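Local coordinates for protein yopT (Bacillus subtilis, PDB 2DLB) that is of unknown function, encoded by the SPbeta prophage, and forms a homodimer through intertwined beta-sheets, at the interface of chains A and B. Coordinates in Å, arbitrary orientation; residue numbers count along the deposited sequence, not the author numbering. Chains: chain A/B, yopT.

Contact 1: the interface of chains A and B. Residues chain A 11-12, 43-47, 55; chain B 12, 37, 40, 42-43, 57, 59-60.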
loop_
_atom_site.group_PDB
_atom_site.type_symbol
_atom_site.label_atom_id
_atom_site.label_comp_id
_atom_site.label_asym_id
_atom_site.label_seq_id
_atom_site.Cartn_x
_atom_site.Cartn_y
_atom_site.Cartn_z
ATOM N N ASN A 11 -4.422 -0.773 4.831
ATOM C CA ASN A 11 -4.843 -2.091 4.381
ATOM C C ASN A 11 -5.411 -1.958 2.998
ATOM O O ASN A 11 -6.475 -1.409 2.792
ATOM C CB ASN A 11 -5.899 -2.627 5.354
ATOM C CG ASN A 11 -5.391 -2.594 6.795
ATOM O OD1 ASN A 11 -6.037 -2.011 7.661
ATOM N ND2 ASN A 11 -4.242 -3.224 6.987
ATOM N N LEU A 12 -4.645 -2.430 2.041
ATOM C CA LEU A 12 -4.956 -2.343 0.648
ATOM C C LEU A 12 -5.386 -3.707 0.104
ATOM O O LEU A 12 -4.934 -4.725 0.569
ATOM C CB LEU A 12 -3.724 -1.940 -0.162
ATOM C CG LEU A 12 -2.953 -0.719 0.363
ATOM C CD1 LEU A 12 -1.837 -0.379 -0.624
ATOM C CD2 LEU A 12 -3.835 0.458 0.624
ATOM N N VAL A 43 6.377 3.855 -1.092
ATOM C CA VAL A 43 5.144 3.519 -1.784
ATOM C C VAL A 43 4.528 4.808 -2.318
ATOM O O VAL A 43 4.605 5.859 -1.708
ATOM C CB VAL A 43 4.178 2.759 -0.854
ATOM C CG1 VAL A 43 3.757 3.570 0.369
ATOM C CG2 VAL A 43 2.961 2.235 -1.631
ATOM N N SER A 44 3.925 4.702 -3.497
ATOM C CA SER A 44 3.257 5.848 -4.089
ATOM C C SER A 44 1.844 5.497 -4.476
ATOM O O SER A 44 1.539 4.356 -4.847
ATOM C CB SER A 44 4.054 6.340 -5.293
ATOM O OG SER A 44 3.996 5.714 -6.471
ATOM N N PHE A 45 0.960 6.471 -4.378
ATOM C CA PHE A 45 -0.445 6.330 -4.745
ATOM C C PHE A 45 -0.770 7.265 -5.908
ATOM O O PHE A 45 -0.451 8.447 -5.844
ATOM C CB PHE A 45 -1.373 6.648 -3.582
ATOM C CG PHE A 45 -1.299 5.592 -2.503
ATOM C CD1 PHE A 45 -0.329 5.611 -1.568
ATOM C CD2 PHE A 45 -2.221 4.559 -2.523
ATOM C CE1 PHE A 45 -0.239 4.607 -0.627
ATOM C CE2 PHE A 45 -2.135 3.574 -1.567
ATOM C CZ PHE A 45 -1.156 3.579 -0.619
ATOM N N LEU A 46 -1.422 6.753 -6.949
ATOM C CA LEU A 46 -2.019 7.510 -8.034
ATOM C C LEU A 46 -3.438 7.853 -7.572
ATOM O O LEU A 46 -4.349 7.016 -7.591
ATOM C CB LEU A 46 -2.031 6.710 -9.309
ATOM C CG LEU A 46 -2.727 7.393 -10.508
ATOM C CD1 LEU A 46 -2.088 8.712 -10.857
ATOM C CD2 LEU A 46 -2.686 6.426 -11.686
ATOM N N LYS A 47 -3.621 9.088 -7.079
ATOM C CA LYS A 47 -4.862 9.511 -6.449
ATOM C C LYS A 47 -5.918 9.745 -7.509
ATOM O O LYS A 47 -5.656 9.786 -8.715
ATOM C CB LYS A 47 -4.557 10.740 -5.582
ATOM C CG LYS A 47 -3.674 10.457 -4.402
ATOM C CD LYS A 47 -3.219 11.602 -3.529
ATOM C CE LYS A 47 -2.276 12.572 -4.163
ATOM N NZ LYS A 47 -1.916 13.647 -3.145
ATOM N N PHE A 55 5.223 8.114 -0.110
ATOM C CA PHE A 55 5.342 7.954 1.324
ATOM C C PHE A 55 6.483 7.009 1.706
ATOM O O PHE A 55 6.735 6.020 1.003
ATOM C CB PHE A 55 4.087 7.330 1.945
ATOM C CG PHE A 55 2.820 8.107 1.688
ATOM C CD1 PHE A 55 2.472 9.108 2.583
ATOM C CD2 PHE A 55 2.024 7.834 0.598
ATOM C CE1 PHE A 55 1.345 9.830 2.346
ATOM C CE2 PHE A 55 0.886 8.583 0.381
ATOM C CZ PHE A 55 0.557 9.562 1.272
ATOM N N LEU B 12 0.378 -2.370 4.901
ATOM C CA LEU B 12 1.498 -1.468 4.876
ATOM C C LEU B 12 1.544 -0.614 6.147
ATOM O O LEU B 12 0.472 -0.292 6.685
ATOM C CB LEU B 12 1.397 -0.494 3.711
ATOM C CG LEU B 12 1.232 -1.106 2.313
ATOM C CD1 LEU B 12 1.342 -0.000 1.285
ATOM C CD2 LEU B 12 2.232 -2.238 2.047
ATOM N N LEU B 37 -6.355 9.506 -0.091
ATOM C CA LEU B 37 -5.829 8.321 -0.792
ATOM C C LEU B 37 -6.923 7.311 -1.090
ATOM O O LEU B 37 -6.675 6.469 -1.953
ATOM C CB LEU B 37 -4.782 7.641 0.083
ATOM C CG LEU B 37 -3.590 8.466 0.485
ATOM C CD1 LEU B 37 -2.685 7.598 1.360
ATOM C CD2 LEU B 37 -2.823 9.007 -0.723
ATOM N N SER B 40 -7.770 6.102 -4.692
ATOM C CA SER B 40 -6.655 5.921 -5.603
ATOM C C SER B 40 -6.892 4.727 -6.521
ATOM O O SER B 40 -7.445 3.711 -6.145
ATOM C CB SER B 40 -5.360 5.720 -4.855
ATOM O OG SER B 40 -4.973 6.855 -4.126
ATOM N N GLU B 42 -4.184 3.234 -8.356
ATOM C CA GLU B 42 -2.956 2.443 -8.460
ATOM C C GLU B 42 -2.096 2.724 -7.240
ATOM O O GLU B 42 -2.103 3.822 -6.701
ATOM C CB GLU B 42 -2.154 2.805 -9.715
ATOM C CG GLU B 42 -0.856 2.135 -10.075
ATOM C CD GLU B 42 -0.293 2.809 -11.321
ATOM O OE1 GLU B 42 0.786 3.426 -11.303
ATOM O OE2 GLU B 42 -1.053 2.633 -12.295
ATOM N N VAL B 43 -1.364 1.668 -6.862
ATOM C CA VAL B 43 -0.318 1.762 -5.839
ATOM C C VAL B 43 0.962 1.236 -6.429
ATOM O O VAL B 43 0.950 0.238 -7.186
ATOM C CB VAL B 43 -0.697 1.011 -4.545
ATOM C CG1 VAL B 43 -0.916 -0.456 -4.785
ATOM C CG2 VAL B 43 0.300 1.228 -3.416
ATOM N N LEU B 57 -5.434 -0.964 -7.654
ATOM C CA LEU B 57 -6.017 -0.975 -6.322
ATOM C C LEU B 57 -7.521 -1.201 -6.421
ATOM O O LEU B 57 -8.164 -0.516 -7.192
ATOM C CB LEU B 57 -5.704 0.347 -5.699
ATOM C CG LEU B 57 -5.628 0.677 -4.271
ATOM C CD1 LEU B 57 -4.957 -0.377 -3.422
ATOM C CD2 LEU B 57 -4.924 2.036 -4.278
ATOM N N ASP B 59 -9.381 -1.717 -3.170
ATOM C CA ASP B 59 -9.926 -1.274 -1.900
ATOM C C ASP B 59 -8.832 -0.710 -1.037
ATOM O O ASP B 59 -7.705 -1.141 -1.172
ATOM C CB ASP B 59 -10.596 -2.411 -1.086
ATOM C CG ASP B 59 -11.416 -1.942 0.078
ATOM O OD1 ASP B 59 -12.117 -0.917 -0.038
ATOM O OD2 ASP B 59 -11.366 -2.573 1.150
HETATM N N MSE B 60 -9.199 0.181 -0.146
HETATM C CA MSE B 60 -8.305 0.649 0.874
HETATM C C MSE B 60 -9.019 1.040 2.155
HETATM O O MSE B 60 -10.095 1.612 2.080
HETATM C CB MSE B 60 -7.600 1.880 0.291
HETATM C CG MSE B 60 -6.740 2.616 1.249
HETATM SE SE MSE B 60 -5.853 4.027 0.427
HETATM C CE MSE B 60 -6.305 3.762 -1.422
HETATM O O HOH W 1 -8.687 -3.046 2.200
#
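The short strands 42-46 of the two chains pair antiparallel at the middle of the homodimer, and the apolar core beside them is built from both subunits. The amide N of A:Leu46 gives a hydrogen bond to the carbonyl O of B:Glu42, 3.0 Å away and approached from above the carbonyl plane. Branched side chains fill the symmetric centre. CG2 of A:Val43, anti to its backbone N, meets CG2 of B:Val43 at a tight 3.4 Å as the two cross obliquely, and the leucines A:Leu12 and B:Leu12 cross near a right angle, CD1 to CD1 at 3.7 Å. The other branch of A:Leu12, CD2, lies alongside the poorly ordered selenomethionine B:Met60, 3.7 Å from its CG. The flat ring of A:Phe45 suits a slot between methyls: CG2 of B:Val43 lies 3.8 Å above one face and CD1 of B:Leu37 4.2 Å above the other, both toward the rim. CD1 of B:Leu37 also touches CZ of A:Phe55 at 3.8 Å. The hydroxyl OG of B:Ser40 is turned back to the carbonyl O of B:Leu37 by a 2.8 Å hydrogen bond on a lone pair, tying down the loop that presents this leucine. The site joins the subunits through a shared hydrophobic core.

Contact 2: the interface of chains A and B. Residues chain A 6-10, 56-59; chain B 12-15, 65.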
loop_
_atom_site.group_PDB
_atom_site.type_symbol
_atom_site.label_atom_id
_atom_site.label_comp_id
_atom_site.label_asym_id
_atom_site.label_seq_id
_atom_site.Cartn_x
_atom_site.Cartn_y
_atom_site.Cartn_z
ATOM N N ASN A 6 3.856 10.228 12.899
ATOM C CA ASN A 6 2.732 9.315 12.907
ATOM C C ASN A 6 3.042 8.084 12.068
ATOM O O ASN A 6 3.602 8.191 10.959
ATOM C CB ASN A 6 1.486 9.960 12.291
ATOM C CG ASN A 6 0.963 11.136 13.083
ATOM O OD1 ASN A 6 0.030 11.033 13.877
ATOM N ND2 ASN A 6 1.585 12.300 12.907
ATOM N N ASN A 7 2.676 6.917 12.609
ATOM C CA ASN A 7 2.729 5.661 11.865
ATOM C C ASN A 7 1.291 5.283 11.532
ATOM O O ASN A 7 0.445 5.300 12.435
ATOM C CB ASN A 7 3.403 4.543 12.653
ATOM C CG ASN A 7 4.836 4.909 12.948
ATOM O OD1 ASN A 7 5.709 4.965 12.089
ATOM N ND2 ASN A 7 5.105 5.166 14.188
ATOM N N ILE A 8 1.025 4.985 10.283
ATOM C CA ILE A 8 -0.300 4.702 9.781
ATOM C C ILE A 8 -0.282 3.312 9.135
ATOM O O ILE A 8 0.580 3.003 8.323
ATOM C CB ILE A 8 -0.773 5.775 8.794
ATOM C CG1 ILE A 8 -0.606 7.224 9.336
ATOM C CG2 ILE A 8 -2.189 5.534 8.391
ATOM C CD1 ILE A 8 0.705 7.889 8.879
ATOM N N ALA A 9 -1.257 2.499 9.480
ATOM C CA ALA A 9 -1.526 1.204 8.881
ATOM C C ALA A 9 -2.470 1.417 7.700
ATOM O O ALA A 9 -3.572 1.932 7.863
ATOM C CB ALA A 9 -2.139 0.253 9.886
ATOM N N LEU A 10 -2.015 0.996 6.514
ATOM C CA LEU A 10 -2.842 0.986 5.324
ATOM C C LEU A 10 -3.151 -0.461 4.939
ATOM O O LEU A 10 -2.212 -1.252 4.758
ATOM C CB LEU A 10 -2.151 1.641 4.137
ATOM C CG LEU A 10 -1.459 2.968 4.378
ATOM C CD1 LEU A 10 -0.890 3.488 3.056
ATOM C CD2 LEU A 10 -2.370 3.972 5.018
ATOM N N LYS A 56 7.129 7.306 2.830
ATOM C CA LYS A 56 8.046 6.376 3.437
ATOM C C LYS A 56 7.268 5.128 3.890
ATOM O O LYS A 56 6.310 5.249 4.642
ATOM C CB LYS A 56 8.792 7.000 4.615
ATOM C CG LYS A 56 9.722 6.044 5.332
ATOM C CD LYS A 56 10.465 6.698 6.497
ATOM C CE LYS A 56 11.301 5.640 7.244
ATOM N NZ LYS A 56 12.158 6.274 8.278
ATOM N N LEU A 57 7.750 3.963 3.467
ATOM C CA LEU A 57 7.186 2.675 3.839
ATOM C C LEU A 57 8.088 1.999 4.849
ATOM O O LEU A 57 9.273 1.773 4.523
ATOM C CB LEU A 57 7.057 1.816 2.580
ATOM C CG LEU A 57 6.427 0.468 2.685
ATOM C CD1 LEU A 57 4.990 0.571 3.205
ATOM C CD2 LEU A 57 6.463 -0.216 1.320
ATOM N N SER A 58 7.550 1.732 6.030
ATOM C CA SER A 58 8.194 1.155 7.191
ATOM C C SER A 58 8.112 -0.364 7.279
ATOM O O SER A 58 8.999 -1.016 7.858
ATOM C CB SER A 58 7.562 1.734 8.481
ATOM O OG SER A 58 6.153 1.833 8.373
ATOM N N ASP A 59 7.042 -0.930 6.765
ATOM C CA ASP A 59 6.742 -2.348 6.887
ATOM C C ASP A 59 5.772 -2.771 5.857
ATOM O O ASP A 59 4.941 -1.955 5.495
ATOM C CB ASP A 59 6.111 -2.686 8.287
ATOM C CG ASP A 59 5.932 -4.173 8.479
ATOM O OD1 ASP A 59 6.922 -4.881 8.193
ATOM O OD2 ASP A 59 4.863 -4.672 8.888
ATOM N N LEU B 12 0.378 -2.370 4.901
ATOM C CA LEU B 12 1.498 -1.468 4.876
ATOM C C LEU B 12 1.544 -0.614 6.147
ATOM O O LEU B 12 0.472 -0.292 6.685
ATOM C CB LEU B 12 1.397 -0.494 3.711
ATOM C CG LEU B 12 1.232 -1.106 2.313
ATOM C CD1 LEU B 12 1.342 -0.000 1.285
ATOM C CD2 LEU B 12 2.232 -2.238 2.047
ATOM N N GLU B 13 2.725 -0.215 6.567
ATOM C CA GLU B 13 2.885 0.781 7.601
ATOM C C GLU B 13 3.714 1.926 6.965
ATOM O O GLU B 13 4.832 1.688 6.497
ATOM C CB GLU B 13 3.547 0.268 8.861
ATOM C CG GLU B 13 3.325 1.140 10.090
ATOM C CD GLU B 13 1.939 1.040 10.704
ATOM O OE1 GLU B 13 1.159 0.094 10.414
ATOM O OE2 GLU B 13 1.558 1.938 11.521
ATOM N N ILE B 14 3.093 3.120 6.954
ATOM C CA ILE B 14 3.762 4.284 6.424
ATOM C C ILE B 14 4.037 5.308 7.527
ATOM O O ILE B 14 3.448 5.226 8.612
ATOM C CB ILE B 14 2.984 4.979 5.265
ATOM C CG1 ILE B 14 1.615 5.484 5.729
ATOM C CG2 ILE B 14 2.910 4.054 4.052
ATOM C CD1 ILE B 14 1.017 6.532 4.791
ATOM N N VAL B 15 4.901 6.265 7.238
ATOM C CA VAL B 15 5.266 7.321 8.185
ATOM C C VAL B 15 4.835 8.680 7.650
ATOM O O VAL B 15 5.132 8.943 6.471
ATOM C CB VAL B 15 6.806 7.368 8.376
ATOM C CG1 VAL B 15 7.200 8.393 9.446
ATOM C CG2 VAL B 15 7.384 6.025 8.707
ATOM N N THR B 65 -1.744 4.304 13.804
ATOM C CA THR B 65 -1.253 3.363 14.795
ATOM C C THR B 65 -0.649 4.091 15.987
ATOM O O THR B 65 -0.890 3.755 17.132
ATOM C CB THR B 65 -0.164 2.466 14.136
ATOM O OG1 THR B 65 -0.662 1.864 12.953
ATOM C CG2 THR B 65 0.234 1.374 15.112
HETATM O O HOH W 2 6.241 9.720 4.180
#
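Strand 3-19 of one chain pairs antiparallel with its own copy, A:Ile8 with B:Ile14 and A:Leu10 with B:Leu12 exchanging amide-to-carbonyl bonds in both directions, while strand 52-69 of chain A flanks the other edge of the B strand. In this intermolecular beta-sheet of the Yopt family homodimer, B:Leu12 N to A:Leu10 O is nearly straight (2.8 Å, 174° at H). On the far edge A:Ser58 N reaches B:Glu13 O at 2.8 Å, almost along the C=O axis, and B:Val15 N binds A:Lys56 O at 3.1 Å. Beta-branched B:Ile14 suits a central strand: CG1 sits in the crowded position between backbone N and carbonyl carbon (chi1 61°), obliquely across A:Ile8, 3.9 Å from its CB, while CG2 meets CD1 of A:Leu10 from a side chain nearly perpendicular to it. B:Glu13 points to the opposite side of the sheet. Bent at chi2 (75°), it folds its carboxylate over the backbone of A:Ile8 and A:Ala9; the small CB of A:Ala9 lies 3.3 Å from OE1 of B:Glu13. The hydroxyl OG1 of B:Thr65 holds OE2 of B:Glu13 at 2.6 Å through the syn lone pair, which may favour the charged carboxylate. A:Lys56 runs fully extended beside B:Val15, its aliphatic CD 3.9 Å from CG2, so the long chain supplies apolar contact.

Contact 3: the interface of chains A and B. Residues chain A 16-18, 20, 26-27, 30, 67-70; chain B 2-6.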
loop_
_atom_site.group_PDB
_atom_site.type_symbol
_atom_site.label_atom_id
_atom_site.label_comp_id
_atom_site.label_asym_id
_atom_site.label_seq_id
_atom_site.Cartn_x
_atom_site.Cartn_y
_atom_site.Cartn_z
ATOM N N LEU A 16 -4.244 -8.689 -9.383
ATOM C CA LEU A 16 -3.141 -9.086 -10.260
ATOM C C LEU A 16 -3.601 -10.296 -11.078
ATOM O O LEU A 16 -4.004 -11.313 -10.476
ATOM C CB LEU A 16 -1.885 -9.561 -9.590
ATOM C CG LEU A 16 -0.671 -8.717 -9.313
ATOM C CD1 LEU A 16 0.333 -9.591 -8.556
ATOM C CD2 LEU A 16 -0.073 -8.105 -10.578
ATOM N N LYS A 17 -3.561 -10.195 -12.391
ATOM C CA LYS A 17 -3.962 -11.234 -13.324
ATOM C C LYS A 17 -2.729 -11.868 -13.945
ATOM O O LYS A 17 -1.719 -11.210 -14.194
ATOM C CB LYS A 17 -4.843 -10.702 -14.471
ATOM C CG LYS A 17 -6.266 -10.312 -14.086
ATOM C CD LYS A 17 -6.875 -9.559 -15.274
ATOM C CE LYS A 17 -8.380 -9.602 -15.198
ATOM N NZ LYS A 17 -8.949 -8.333 -15.745
ATOM N N ASN A 18 -2.827 -13.149 -14.230
ATOM C CA ASN A 18 -1.708 -13.821 -14.911
ATOM C C ASN A 18 -2.241 -15.043 -15.640
ATOM O O ASN A 18 -3.447 -15.266 -15.649
ATOM C CB ASN A 18 -0.573 -14.126 -13.955
ATOM C CG ASN A 18 -0.950 -15.067 -12.806
ATOM O OD1 ASN A 18 -1.866 -15.862 -12.945
ATOM N ND2 ASN A 18 -0.242 -14.971 -11.707
ATOM N N ALA A 20 -1.533 -19.237 -16.213
ATOM C CA ALA A 20 -0.915 -20.367 -15.577
ATOM C C ALA A 20 -1.734 -21.630 -15.842
ATOM O O ALA A 20 -2.917 -21.562 -16.221
ATOM C CB ALA A 20 -0.799 -20.174 -14.041
ATOM N N SER A 26 -0.487 -20.014 -10.473
ATOM C CA SER A 26 -0.850 -18.594 -10.438
ATOM C C SER A 26 -0.452 -17.945 -9.130
ATOM O O SER A 26 0.125 -16.842 -9.092
ATOM C CB SER A 26 -2.351 -18.439 -10.674
ATOM O OG SER A 26 -2.691 -17.054 -10.728
ATOM N N GLU A 27 -0.747 -18.646 -8.024
ATOM C CA GLU A 27 -0.361 -18.152 -6.707
ATOM C C GLU A 27 1.143 -18.084 -6.487
ATOM O O GLU A 27 1.657 -17.125 -5.886
ATOM C CB GLU A 27 -1.052 -18.942 -5.572
ATOM C CG GLU A 27 -2.543 -18.714 -5.503
ATOM C CD GLU A 27 -3.264 -19.303 -4.314
ATOM O OE1 GLU A 27 -2.654 -20.122 -3.606
ATOM O OE2 GLU A 27 -4.460 -18.970 -4.097
ATOM N N VAL A 30 2.367 -14.856 -8.231
ATOM C CA VAL A 30 2.030 -13.664 -7.483
ATOM C C VAL A 30 2.851 -13.600 -6.219
ATOM O O VAL A 30 3.320 -12.519 -5.808
ATOM C CB VAL A 30 0.506 -13.650 -7.123
ATOM C CG1 VAL A 30 0.168 -12.679 -6.016
ATOM C CG2 VAL A 30 -0.250 -13.416 -8.439
ATOM N N THR A 67 -8.070 -16.479 -5.522
ATOM C CA THR A 67 -7.543 -16.841 -6.829
ATOM C C THR A 67 -8.664 -17.449 -7.638
ATOM O O THR A 67 -9.317 -18.412 -7.184
ATOM C CB THR A 67 -6.397 -17.847 -6.712
ATOM O OG1 THR A 67 -5.392 -17.281 -5.865
ATOM C CG2 THR A 67 -5.747 -18.188 -8.059
ATOM N N GLU A 68 -8.959 -16.891 -8.805
ATOM C CA GLU A 68 -10.148 -17.261 -9.564
ATOM C C GLU A 68 -9.801 -17.422 -11.044
ATOM O O GLU A 68 -9.255 -16.536 -11.670
ATOM C CB GLU A 68 -11.221 -16.185 -9.374
ATOM C CG GLU A 68 -11.549 -15.940 -7.891
ATOM C CD GLU A 68 -12.539 -14.909 -7.515
ATOM O OE1 GLU A 68 -13.208 -14.362 -8.415
ATOM O OE2 GLU A 68 -12.702 -14.584 -6.316
ATOM N N GLU A 69 -10.174 -18.569 -11.593
ATOM C CA GLU A 69 -10.056 -18.812 -13.020
ATOM C C GLU A 69 -10.887 -17.836 -13.821
ATOM O O GLU A 69 -12.036 -17.601 -13.448
ATOM C CB GLU A 69 -10.502 -20.252 -13.398
ATOM C CG GLU A 69 -10.045 -20.654 -14.792
ATOM C CD GLU A 69 -10.246 -22.120 -15.077
ATOM O OE1 GLU A 69 -10.567 -22.949 -14.217
ATOM O OE2 GLU A 69 -10.001 -22.472 -16.234
ATOM N N LEU A 70 -10.302 -17.296 -14.876
ATOM C CA LEU A 70 -11.013 -16.425 -15.819
ATOM C C LEU A 70 -11.617 -17.161 -16.999
ATOM O O LEU A 70 -11.030 -18.157 -17.441
ATOM C CB LEU A 70 -10.021 -15.364 -16.294
ATOM C CG LEU A 70 -9.508 -14.391 -15.210
ATOM C CD1 LEU A 70 -8.367 -13.462 -15.666
ATOM C CD2 LEU A 70 -10.659 -13.537 -14.686
ATOM N N ALA B 2 -6.838 -20.835 -18.836
ATOM C CA ALA B 2 -5.750 -20.623 -17.939
ATOM C C ALA B 2 -5.367 -19.176 -17.601
ATOM O O ALA B 2 -4.198 -18.954 -17.184
ATOM C CB ALA B 2 -4.496 -21.257 -18.504
ATOM N N GLY B 3 -6.228 -18.174 -17.693
ATOM C CA GLY B 3 -5.977 -16.909 -16.974
ATOM C C GLY B 3 -6.561 -17.062 -15.576
ATOM O O GLY B 3 -7.589 -17.741 -15.325
ATOM N N TYR B 4 -5.916 -16.345 -14.625
ATOM C CA TYR B 4 -6.356 -16.271 -13.264
ATOM C C TYR B 4 -6.353 -14.828 -12.767
ATOM O O TYR B 4 -5.404 -14.099 -13.106
ATOM C CB TYR B 4 -5.459 -17.113 -12.289
ATOM C CG TYR B 4 -5.653 -18.583 -12.614
ATOM C CD1 TYR B 4 -4.840 -19.199 -13.542
ATOM C CD2 TYR B 4 -6.643 -19.323 -12.008
ATOM C CE1 TYR B 4 -4.983 -20.515 -13.881
ATOM C CE2 TYR B 4 -6.830 -20.653 -12.329
ATOM C CZ TYR B 4 -5.996 -21.241 -13.265
ATOM O OH TYR B 4 -6.127 -22.558 -13.602
ATOM N N LEU B 5 -7.325 -14.445 -11.981
ATOM C CA LEU B 5 -7.315 -13.219 -11.220
ATOM C C LEU B 5 -6.943 -13.565 -9.772
ATOM O O LEU B 5 -7.479 -14.492 -9.172
ATOM C CB LEU B 5 -8.682 -12.551 -11.302
ATOM C CG LEU B 5 -8.917 -11.278 -10.514
ATOM C CD1 LEU B 5 -9.896 -10.349 -11.207
ATOM C CD2 LEU B 5 -9.463 -11.596 -9.119
ATOM N N ASN B 6 -6.076 -12.781 -9.195
ATOM C CA ASN B 6 -5.762 -12.857 -7.796
ATOM C C ASN B 6 -6.050 -11.522 -7.121
ATOM O O ASN B 6 -5.714 -10.478 -7.635
ATOM C CB ASN B 6 -4.277 -13.201 -7.577
ATOM C CG ASN B 6 -3.900 -14.577 -8.045
ATOM O OD1 ASN B 6 -3.883 -15.545 -7.272
ATOM N ND2 ASN B 6 -3.570 -14.678 -9.312
HETATM O O HOH W 3 -8.336 -23.830 -12.824
HETATM O O HOH W 4 -8.802 -18.679 -18.773
#
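At the edge of the B:Tyr4 ring, in its plane, lie the carbonyl O of A:Ala20 and a water, 2.7 Å from the phenol OH of B:Tyr4 and shared with A:Glu69 OE1. The A:Glu69 backbone borders one face, CD2 of B:Tyr4 being 3.6 Å from CA of A:Glu69; CB of A:Ser26 borders the opposite face near CB and CG, so the broad aromatic is sandwiched between strand and helix. CG2 of A:Val30 lies over one face of the B:Asn6 amide. With CG anti to the carbonyl carbon (chi1 -66°), this amide swings between helix 23-35 and A:Thr67, where asparagine's two ends act as donor and acceptor. ND2 of B:Asn6 points straight (168° at H) at OG of A:Ser26, 2.9 Å away in the amide plane; OD1 of B:Asn6 lies 2.7 Å from OG1 of A:Thr67. OG of A:Ser26 bonds OD1 of A:Asn18 at 2.6 Å. OG1 of A:Thr67 is also 2.6 Å from OE2 of A:Glu27, so its one proton is presumably shared, unless the carboxylate carries another. B:Tyr4 and B:Asn6 pair with A:Asn18 and A:Leu16, B:Gly3 and B:Leu5 with A:Leu70 and A:Glu68; the start of strand 3-19 of chain B thus lies between strands 3-19 and 52-69 of chain A, against helix 23-35.

Contacts 1 and 2 lie side by side, their C-alpha centres about 12 Å apart, and share B:Leu12, which faces the central core with its side chain and pairs through its backbone. Contact 3 sits out on one arm of the dimer, about 21 Å from contact 1 and 29 Å from contact 2. Strands 3-19 and 52-69 run through all three, so the long strands carry the association from the centre to the N-terminal end of the partner. Because the interface is two-fold symmetric, each contact recurs with chains exchanged, giving an extensively intertwined homodimer.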